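Local coordinates for catalase (Pseudomonas syringae, PDB 1M7S) that decomposes hydrogen peroxide into water and oxygen with a haem cofactor, protecting cells from the toxic effects of peroxide, at the interface of chains A and B and the interface of chains A and C. Coordinates in Å, arbitrary orientation; residue numbers count along the deposited sequence, not the author numbering. Chains: chain A/B/C, Catalase.

Contact 1: the interface of chains A and B. Residues chain A 19-22, 28; chain B 400-402.
The side-chain amide of B:Gln402 turns one face toward A:Gly22, whose backbone C sits almost straight above the amide carbon CD of B:Gln402 at 3.8 Å. The amide of A:Gln19 meets its partner differently: B:Thr401 lies beyond its NE2 end and off its plane, with B:Thr401 OG1 4.0 Å from A:Gln19 NE2, which is packing and not a bond. Between these two amides runs a short antiparallel beta ladder joining strand 20-21 of chain A to strand 401-402 of chain B, with A:Thr20 paired to B:Gln402 and A:Ala21 to B:Thr401. The ladder fastens the N-terminal segment of chain A to chain B and so helps hold the subunits of the catalase tetramer together. Two reciprocal bonds define the register: A:Thr20 N donates to B:Gln402 O at 2.9 Å, and B:Gln402 N returns a bond to A:Thr20 O at 3.0 Å. A third, from A:Gly22 N to B:Thr400 O, is weak, bent to 124° at the hydrogen. With chi1 at 62°, A:Thr20 OG1 sits between its own backbone N and carbonyl carbon, where it donates to A:Gly22 O at 2.9 Å and also meets water 1. That water in turn touches both O and OE1 of B:Gln402, so water 1 bridges the chains beside the ladder. The apolar margin is formed by A:Leu28, which crosses B:Thr401 at about a right angle and brings its CD1 methyl to 3.6 Å from the CG2 methyl of B:Thr401.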
ATOM      1  N   GLN A  19      24.222   4.813  18.302  1.00  7.05           N
ATOM      2  CA  GLN A  19      25.635   5.179  18.033  1.00  7.77           C
ATOM      3  C   GLN A  19      25.700   6.685  17.873  1.00  8.38           C
ATOM      4  O   GLN A  19      24.945   7.225  17.049  1.00 11.37           O
ATOM      5  CB  GLN A  19      26.155   4.475  16.778  1.00 11.68           C
ATOM      6  CG  GLN A  19      27.682   4.673  16.610  1.00 13.15           C
ATOM      7  CD  GLN A  19      28.193   3.961  15.373  1.00 16.41           C
ATOM      8  OE1 GLN A  19      27.482   3.775  14.390  1.00 17.17           O
ATOM      9  NE2 GLN A  19      29.428   3.453  15.379  1.00 17.31           N
ATOM     10  N   THR A  20      26.559   7.378  18.597  1.00  9.00           N
ATOM     11  CA  THR A  20      26.687   8.834  18.533  1.00 10.94           C
ATOM     12  C   THR A  20      28.109   9.298  18.224  1.00 10.93           C
ATOM     13  O   THR A  20      29.066   8.538  18.395  1.00 11.15           O
ATOM     14  CB  THR A  20      26.214   9.550  19.818  1.00 12.77           C
ATOM     15  OG1 THR A  20      27.004   9.158  20.951  1.00 13.38           O
ATOM     16  CG2 THR A  20      24.744   9.239  20.177  1.00 11.29           C
ATOM     17  N   ALA A  21      28.223  10.550  17.768  1.00 11.64           N
ATOM     18  CA  ALA A  21      29.509  11.160  17.418  1.00 10.14           C
ATOM     19  C   ALA A  21      30.097  11.835  18.659  1.00 10.23           C
ATOM     20  O   ALA A  21      30.081  13.045  18.869  1.00 11.37           O
ATOM     21  CB  ALA A  21      29.301  12.189  16.302  1.00 11.87           C
ATOM     22  N   GLY A  22      30.709  11.020  19.491  1.00 11.09           N
ATOM     23  CA  GLY A  22      31.226  11.410  20.785  1.00 10.97           C
ATOM     24  C   GLY A  22      30.103  11.363  21.827  1.00 12.20           C
ATOM     25  O   GLY A  22      28.896  11.313  21.530  1.00 12.14           O
ATOM     26  N   LEU A  28      24.347   8.802  14.608  1.00  6.86           N
ATOM     27  CA  LEU A  28      24.781   8.582  13.230  1.00  8.73           C
ATOM     28  C   LEU A  28      23.784   7.815  12.377  1.00  9.91           C
ATOM     29  O   LEU A  28      23.175   6.851  12.822  1.00 10.51           O
ATOM     30  CB  LEU A  28      26.080   7.741  13.227  1.00 10.75           C
ATOM     31  CG  LEU A  28      27.217   8.319  14.086  1.00 13.64           C
ATOM     32  CD1 LEU A  28      28.401   7.352  13.986  1.00 16.57           C
ATOM     33  CD2 LEU A  28      27.473   9.746  13.643  1.00 13.63           C
TER
ATOM     34  N   THR B 400      35.122   9.735  20.237  1.00 15.53           N
ATOM     35  CA  THR B 400      35.029   8.801  19.123  1.00 14.23           C
ATOM     36  C   THR B 400      33.565   8.474  18.863  1.00 13.99           C
ATOM     37  O   THR B 400      32.682   8.769  19.711  1.00 14.20           O
ATOM     38  CB  THR B 400      35.710   7.460  19.444  1.00 16.28           C
ATOM     39  OG1 THR B 400      34.989   6.784  20.496  1.00 16.91           O
ATOM     40  CG2 THR B 400      37.137   7.595  19.990  1.00 16.78           C
ATOM     41  N   THR B 401      33.341   7.799  17.738  1.00 13.18           N
ATOM     42  CA  THR B 401      31.956   7.273  17.534  1.00 13.16           C
ATOM     43  C   THR B 401      31.779   6.295  18.694  1.00 12.78           C
ATOM     44  O   THR B 401      32.775   5.682  19.075  1.00 14.08           O
ATOM     45  CB  THR B 401      31.760   6.613  16.175  1.00 12.20           C
ATOM     46  OG1 THR B 401      32.756   5.594  15.935  1.00 13.61           O
ATOM     47  CG2 THR B 401      31.856   7.673  15.112  1.00 11.27           C
ATOM     48  N   GLN B 402      30.593   6.156  19.301  1.00 11.86           N
ATOM     49  CA  GLN B 402      30.489   5.301  20.463  1.00 11.97           C
ATOM     50  C   GLN B 402      29.046   4.855  20.721  1.00 11.86           C
ATOM     51  O   GLN B 402      28.103   5.413  20.155  1.00 10.35           O
ATOM     52  CB  GLN B 402      30.962   6.057  21.743  1.00 14.27           C
ATOM     53  CG  GLN B 402      30.150   7.332  21.949  1.00 15.61           C
ATOM     54  CD  GLN B 402      30.072   7.856  23.361  1.00 18.93           C
ATOM     55  OE1 GLN B 402      29.002   7.786  24.001  1.00 21.34           O
ATOM     56  NE2 GLN B 402      31.172   8.400  23.853  1.00 18.52           N
TER
HETATM   57  O   HOH W   1      26.312   6.679  22.487  1.00 17.46           O

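Contact 2: the interface of chains A and B. Residues chain A 42-43, 45; chain B 334-335, 338.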
ATOM      1  N   ASP A  42       7.583   1.615  12.893  1.00  3.92           N
ATOM      2  CA  ASP A  42       6.840   2.650  12.182  1.00  4.57           C
ATOM      3  C   ASP A  42       5.807   2.087  11.208  1.00  5.40           C
ATOM      4  O   ASP A  42       4.936   2.800  10.711  1.00  7.00           O
ATOM      5  CB  ASP A  42       7.846   3.521  11.380  1.00  5.32           C
ATOM      6  CG  ASP A  42       8.675   4.485  12.213  1.00  6.85           C
ATOM      7  OD1 ASP A  42       9.660   5.115  11.745  1.00  7.05           O
ATOM      8  OD2 ASP A  42       8.382   4.662  13.412  1.00  7.93           O
ATOM      9  N   ARG A  43       5.839   0.766  10.931  1.00  3.69           N
ATOM     10  CA  ARG A  43       5.023   0.089   9.955  1.00  5.73           C
ATOM     11  C   ARG A  43       4.217  -1.059  10.572  1.00  4.27           C
ATOM     12  O   ARG A  43       3.624  -1.848   9.822  1.00  7.12           O
ATOM     13  CB  ARG A  43       5.880  -0.418   8.774  1.00  5.86           C
ATOM     14  CG  ARG A  43       6.333   0.785   7.923  1.00  6.69           C
ATOM     15  CD  ARG A  43       7.440   0.338   6.922  1.00  9.28           C
ATOM     16  NE  ARG A  43       7.810   1.557   6.192  1.00  9.57           N
ATOM     17  CZ  ARG A  43       8.554   2.536   6.667  1.00  9.04           C
ATOM     18  NH1 ARG A  43       9.143   2.503   7.859  1.00 10.03           N
ATOM     19  NH2 ARG A  43       8.754   3.596   5.881  1.00 10.46           N
ATOM     20  N   ARG A  45       1.182  -1.007  12.042  1.00  4.40           N
ATOM     21  CA  ARG A  45      -0.275  -1.017  11.943  1.00  5.16           C
ATOM     22  C   ARG A  45      -0.806  -1.226  10.542  1.00  5.62           C
ATOM     23  O   ARG A  45      -0.182  -0.751   9.594  1.00  6.38           O
ATOM     24  CB  ARG A  45      -0.816   0.351  12.450  1.00  7.16           C
ATOM     25  CG  ARG A  45      -0.336   0.763  13.865  1.00  8.75           C
ATOM     26  CD  ARG A  45      -0.902  -0.181  14.944  1.00  7.74           C
ATOM     27  NE  ARG A  45      -0.310   0.174  16.226  1.00  7.75           N
ATOM     28  CZ  ARG A  45       0.656  -0.461  16.895  1.00 11.03           C
ATOM     29  NH1 ARG A  45       1.120  -1.657  16.455  1.00 10.29           N
ATOM     30  NH2 ARG A  45       1.192   0.065  18.014  1.00  8.90           N
TER
ATOM     31  N   ASP B 334       9.300   9.103   8.748  1.00  6.70           N
ATOM     32  CA  ASP B 334       9.314   7.737   8.200  1.00  7.22           C
ATOM     33  C   ASP B 334       7.946   7.116   8.330  1.00  4.78           C
ATOM     34  O   ASP B 334       7.406   6.546   7.360  1.00  7.37           O
ATOM     35  CB  ASP B 334      10.397   6.942   8.964  1.00  7.52           C
ATOM     36  CG  ASP B 334      10.426   5.497   8.453  1.00  8.25           C
ATOM     37  OD1 ASP B 334      10.717   5.324   7.260  1.00  9.82           O
ATOM     38  OD2 ASP B 334      10.103   4.604   9.280  1.00 10.53           O
ATOM     39  N   THR B 335       7.365   7.109   9.528  1.00  5.61           N
ATOM     40  CA  THR B 335       6.035   6.466   9.675  1.00  4.21           C
ATOM     41  C   THR B 335       5.030   7.159   8.752  1.00  5.33           C
ATOM     42  O   THR B 335       4.067   6.561   8.290  1.00  5.39           O
ATOM     43  CB  THR B 335       5.574   6.423  11.146  1.00  3.92           C
ATOM     44  OG1 THR B 335       4.507   5.466  11.282  1.00  7.34           O
ATOM     45  CG2 THR B 335       4.994   7.770  11.626  1.00  4.87           C
ATOM     46  N   TYR B 338       4.655   5.886   5.347  1.00  8.73           N
ATOM     47  CA  TYR B 338       3.827   4.677   5.245  1.00  8.41           C
ATOM     48  C   TYR B 338       2.368   4.977   5.549  1.00  7.99           C
ATOM     49  O   TYR B 338       1.531   4.519   4.782  1.00  7.28           O
ATOM     50  CB  TYR B 338       4.333   3.643   6.309  1.00  9.99           C
ATOM     51  CG  TYR B 338       3.386   2.505   6.597  1.00  9.95           C
ATOM     52  CD1 TYR B 338       3.264   1.473   5.641  1.00 10.52           C
ATOM     53  CD2 TYR B 338       2.627   2.394   7.763  1.00  9.18           C
ATOM     54  CE1 TYR B 338       2.414   0.405   5.867  1.00 11.82           C
ATOM     55  CE2 TYR B 338       1.762   1.344   7.981  1.00  7.27           C
ATOM     56  CZ  TYR B 338       1.661   0.355   7.034  1.00 10.33           C
ATOM     57  OH  TYR B 338       0.836  -0.745   7.174  1.00 10.68           O
TER
HETATM   58  O   HOH W   2       2.895  -2.651   7.384  1.00  5.46           O
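Helix 323-339 of chain B, the catalase helix that carries the proximal haem-ligand tyrosine B:Tyr332, presents B:Asp334, B:Thr335 and B:Tyr338 to the segment that follows helix 32-41 of chain A. A:Arg43 reaches along this surface with its chain extended from CG to NE and grips B:Asp334 end-on in a salt bridge, one nitrogen to each oxygen. A:Arg43 NH1 meets B:Asp334 OD2 on its syn side at 2.7 Å, 22° out of the carboxylate plane. A:Arg43 NH2 approaches B:Asp334 OD1 at 3.0 Å from above that plane, as expected from the 45° between the guanidinium and carboxylate planes. B:Asp334 OD2 also lies 2.6 Å from A:Asp42 OD1; two carboxylates so near might share a proton, which the model cannot show, and A:Arg43 would probably ease the charge. Beside them B:Thr335 OG1, set anti to its N (chi1 -163°), donates to a lone pair of A:Asp42 O at 2.8 Å. The ring of B:Tyr338 receives A:Arg43 CG on one face, 3.6 Å above the plane and toward the rim. At the ring edge, in plane, B:Tyr338 OH donates to A:Arg45 O at 2.6 Å, and water 2 links the same hydroxyl to A:Arg43 O. Backbone carbonyls and charged side chains of one subunit are thus tied to the haem-bearing helix of its neighbour, which joins subunits in the tetramer and may help to steady the proximal side of the haem pocket.

Contact 3: the interface of chains A and C. Residues chain A 337, 342-343, 360-362, 366; chain C 40.
C:Arg40 and A:Met337 touch at the carbon centre of this catalase subunit interface, the methyl A:Met337 CE lying 4.0 Å from C:Arg40 CD. C:Arg40 comes from helix 32-41 of one subunit and enters a pocket made by the end of helix 323-339 and by loops of the other; 119 Å² of its surface is hidden. Bends at chi2 (-75°) and chi3 (-50°) fold the chain so that its guanidinium slips between two layers. A:Asn360 CB covers one face of the C:Arg40 guanidinium, 3.6 Å above the plane and displaced toward the rim. Over the opposite face stand the oxygens A:Ala342 O and A:Asn343 OD1. A:Asn343 OD1 is 3.2 Å from C:Arg40 NH1, but the N-H points away from it, and the amide is turned nearly upright to the guanidinium, their planes 76° apart; this is packing, perhaps electrostatically helpful, and not a hydrogen bond. The edge of the guanidinium is served by water. In plane, C:Arg40 NE holds water 3 at 3.0 Å, and that water also contacts A:Gln361 O and C:Arg40 O. Water 4, likewise in plane, lies 2.9 Å from C:Arg40 NH1 and connects it to A:Asn360 O, while its contact with NH2 is weak. Outermost, A:Asp362 O accepts from A:Asn343 ND2 at 2.9 Å and from A:Asn366 ND2 at 3.0 Å, both from the same face of its carbonyl plane, which would hold the A:Asn343 amide with OD1 toward C:Arg40.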
ATOM      1  N   MET A 337      -8.636  -7.704   0.130  1.00  7.90           N
ATOM      2  CA  MET A 337      -7.550  -7.491  -0.838  1.00  9.21           C
ATOM      3  C   MET A 337      -6.807  -6.225  -0.410  1.00 10.00           C
ATOM      4  O   MET A 337      -5.610  -6.081  -0.683  1.00  9.96           O
ATOM      5  CB  MET A 337      -8.105  -7.349  -2.237  1.00 11.60           C
ATOM      6  CG  MET A 337      -8.637  -8.658  -2.860  1.00 14.30           C
ATOM      7  SD  MET A 337      -7.317  -9.563  -3.674  1.00 14.95           S
ATOM      8  CE  MET A 337      -7.962 -11.211  -3.799  1.00 14.90           C
ATOM      9  N   ALA A 342      -3.241  -8.907  -1.675  1.00  9.96           N
ATOM     10  CA  ALA A 342      -3.560  -9.990  -2.610  1.00 10.99           C
ATOM     11  C   ALA A 342      -3.203 -11.348  -2.040  1.00 11.32           C
ATOM     12  O   ALA A 342      -3.932 -12.322  -2.262  1.00 12.43           O
ATOM     13  CB  ALA A 342      -2.812  -9.741  -3.930  1.00 12.62           C
ATOM     14  N   ASN A 343      -2.128 -11.466  -1.240  1.00 10.34           N
ATOM     15  CA  ASN A 343      -1.741 -12.776  -0.668  1.00  8.78           C
ATOM     16  C   ASN A 343      -2.326 -13.038   0.697  1.00 11.14           C
ATOM     17  O   ASN A 343      -1.905 -13.903   1.475  1.00  9.27           O
ATOM     18  CB  ASN A 343      -0.174 -12.824  -0.679  1.00  9.47           C
ATOM     19  CG  ASN A 343       0.261 -13.075  -2.137  1.00 11.94           C
ATOM     20  OD1 ASN A 343      -0.219 -14.055  -2.749  1.00 13.23           O
ATOM     21  ND2 ASN A 343       1.088 -12.257  -2.747  1.00  9.69           N
ATOM     22  N   ASN A 360      -3.235 -18.549  -9.684  1.00 14.35           N
ATOM     23  CA  ASN A 360      -3.181 -17.185  -9.113  1.00 13.76           C
ATOM     24  C   ASN A 360      -1.721 -16.938  -8.726  1.00 13.31           C
ATOM     25  O   ASN A 360      -1.144 -17.831  -8.094  1.00 16.25           O
ATOM     26  CB  ASN A 360      -4.124 -17.005  -7.939  1.00 14.19           C
ATOM     27  CG  ASN A 360      -5.588 -17.156  -8.312  1.00 14.57           C
ATOM     28  OD1 ASN A 360      -5.986 -16.810  -9.423  1.00 15.95           O
ATOM     29  ND2 ASN A 360      -6.441 -17.659  -7.433  1.00 16.23           N
ATOM     30  N   GLN A 361      -1.129 -15.787  -9.024  1.00 13.17           N
ATOM     31  CA  GLN A 361       0.288 -15.630  -8.677  1.00 13.03           C
ATOM     32  C   GLN A 361       0.733 -14.235  -8.286  1.00 13.16           C
ATOM     33  O   GLN A 361       0.031 -13.229  -8.370  1.00 10.99           O
ATOM     34  CB  GLN A 361       1.100 -16.053  -9.934  1.00 11.94           C
ATOM     35  CG  GLN A 361       0.906 -15.098 -11.098  1.00 15.27           C
ATOM     36  CD  GLN A 361       1.813 -15.370 -12.293  1.00 16.56           C
ATOM     37  OE1 GLN A 361       2.374 -16.467 -12.338  1.00 19.15           O
ATOM     38  NE2 GLN A 361       1.903 -14.389 -13.189  1.00 14.55           N
ATOM     39  N   ASP A 362       2.027 -14.177  -7.952  1.00 11.57           N
ATOM     40  CA  ASP A 362       2.732 -12.935  -7.647  1.00 11.90           C
ATOM     41  C   ASP A 362       1.982 -12.122  -6.576  1.00 10.73           C
ATOM     42  O   ASP A 362       1.484 -12.721  -5.624  1.00 11.08           O
ATOM     43  CB  ASP A 362       2.983 -12.130  -8.914  1.00 12.66           C
ATOM     44  CG  ASP A 362       3.787 -12.814  -9.997  1.00 17.48           C
ATOM     45  OD1 ASP A 362       4.162 -14.000  -9.761  1.00 19.16           O
ATOM     46  OD2 ASP A 362       3.995 -12.214 -11.081  1.00 17.99           O
ATOM     47  N   ASN A 366       4.825 -12.376  -1.846  1.00 13.04           N
ATOM     48  CA  ASN A 366       4.477 -13.741  -2.246  1.00 13.16           C
ATOM     49  C   ASN A 366       5.492 -14.698  -1.598  1.00 13.68           C
ATOM     50  O   ASN A 366       6.685 -14.626  -1.905  1.00 13.12           O
ATOM     51  CB  ASN A 366       4.470 -13.851  -3.765  1.00 13.37           C
ATOM     52  CG  ASN A 366       3.918 -15.228  -4.171  1.00 14.16           C
ATOM     53  OD1 ASN A 366       4.494 -16.241  -3.768  1.00 14.39           O
ATOM     54  ND2 ASN A 366       2.824 -15.310  -4.923  1.00 11.45           N
TER
ATOM     55  N   ARG C  40      -7.039 -11.334  -8.000  1.00  8.42           N
ATOM     56  CA  ARG C  40      -5.616 -11.659  -7.852  1.00  9.26           C
ATOM     57  C   ARG C  40      -4.829 -11.156  -9.032  1.00  9.96           C
ATOM     58  O   ARG C  40      -3.733 -10.588  -8.928  1.00 10.48           O
ATOM     59  CB  ARG C  40      -5.440 -13.196  -7.703  1.00  9.63           C
ATOM     60  CG  ARG C  40      -5.926 -13.703  -6.339  1.00  6.34           C
ATOM     61  CD  ARG C  40      -4.952 -13.346  -5.253  1.00  9.93           C
ATOM     62  NE  ARG C  40      -3.570 -13.671  -5.481  1.00 11.84           N
ATOM     63  CZ  ARG C  40      -2.895 -14.760  -5.178  1.00 13.26           C
ATOM     64  NH1 ARG C  40      -1.601 -14.886  -5.489  1.00 14.74           N
ATOM     65  NH2 ARG C  40      -3.502 -15.776  -4.565  1.00 16.95           N
TER
HETATM   66  O   HOH W   3      -1.891 -11.711  -7.079  1.00 13.09           O
HETATM   67  O   HOH W   4      -0.561 -17.532  -4.969  1.00 32.02           O

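Measured between C-alpha centres, contact 2 lies about 26 Å from contact 1 and 23 Å from contact 3, while contacts 1 and 3 are about 44 Å apart. Contacts 2 and 3 use the same two regions with different partners: helix 323-339 is on the receiving side in both, and helix 32-41 supplies C:Arg40 and leads directly to A:Asp42. Contact 1 joins short strands, its centre about 46 Å from A:His52, against 22 Å and 24 Å for contacts 2 and 3. Each patch recurs by two-fold symmetry; the N-terminal segment and helix 323-339, which serves both interfaces, probably help hold the four subunits together.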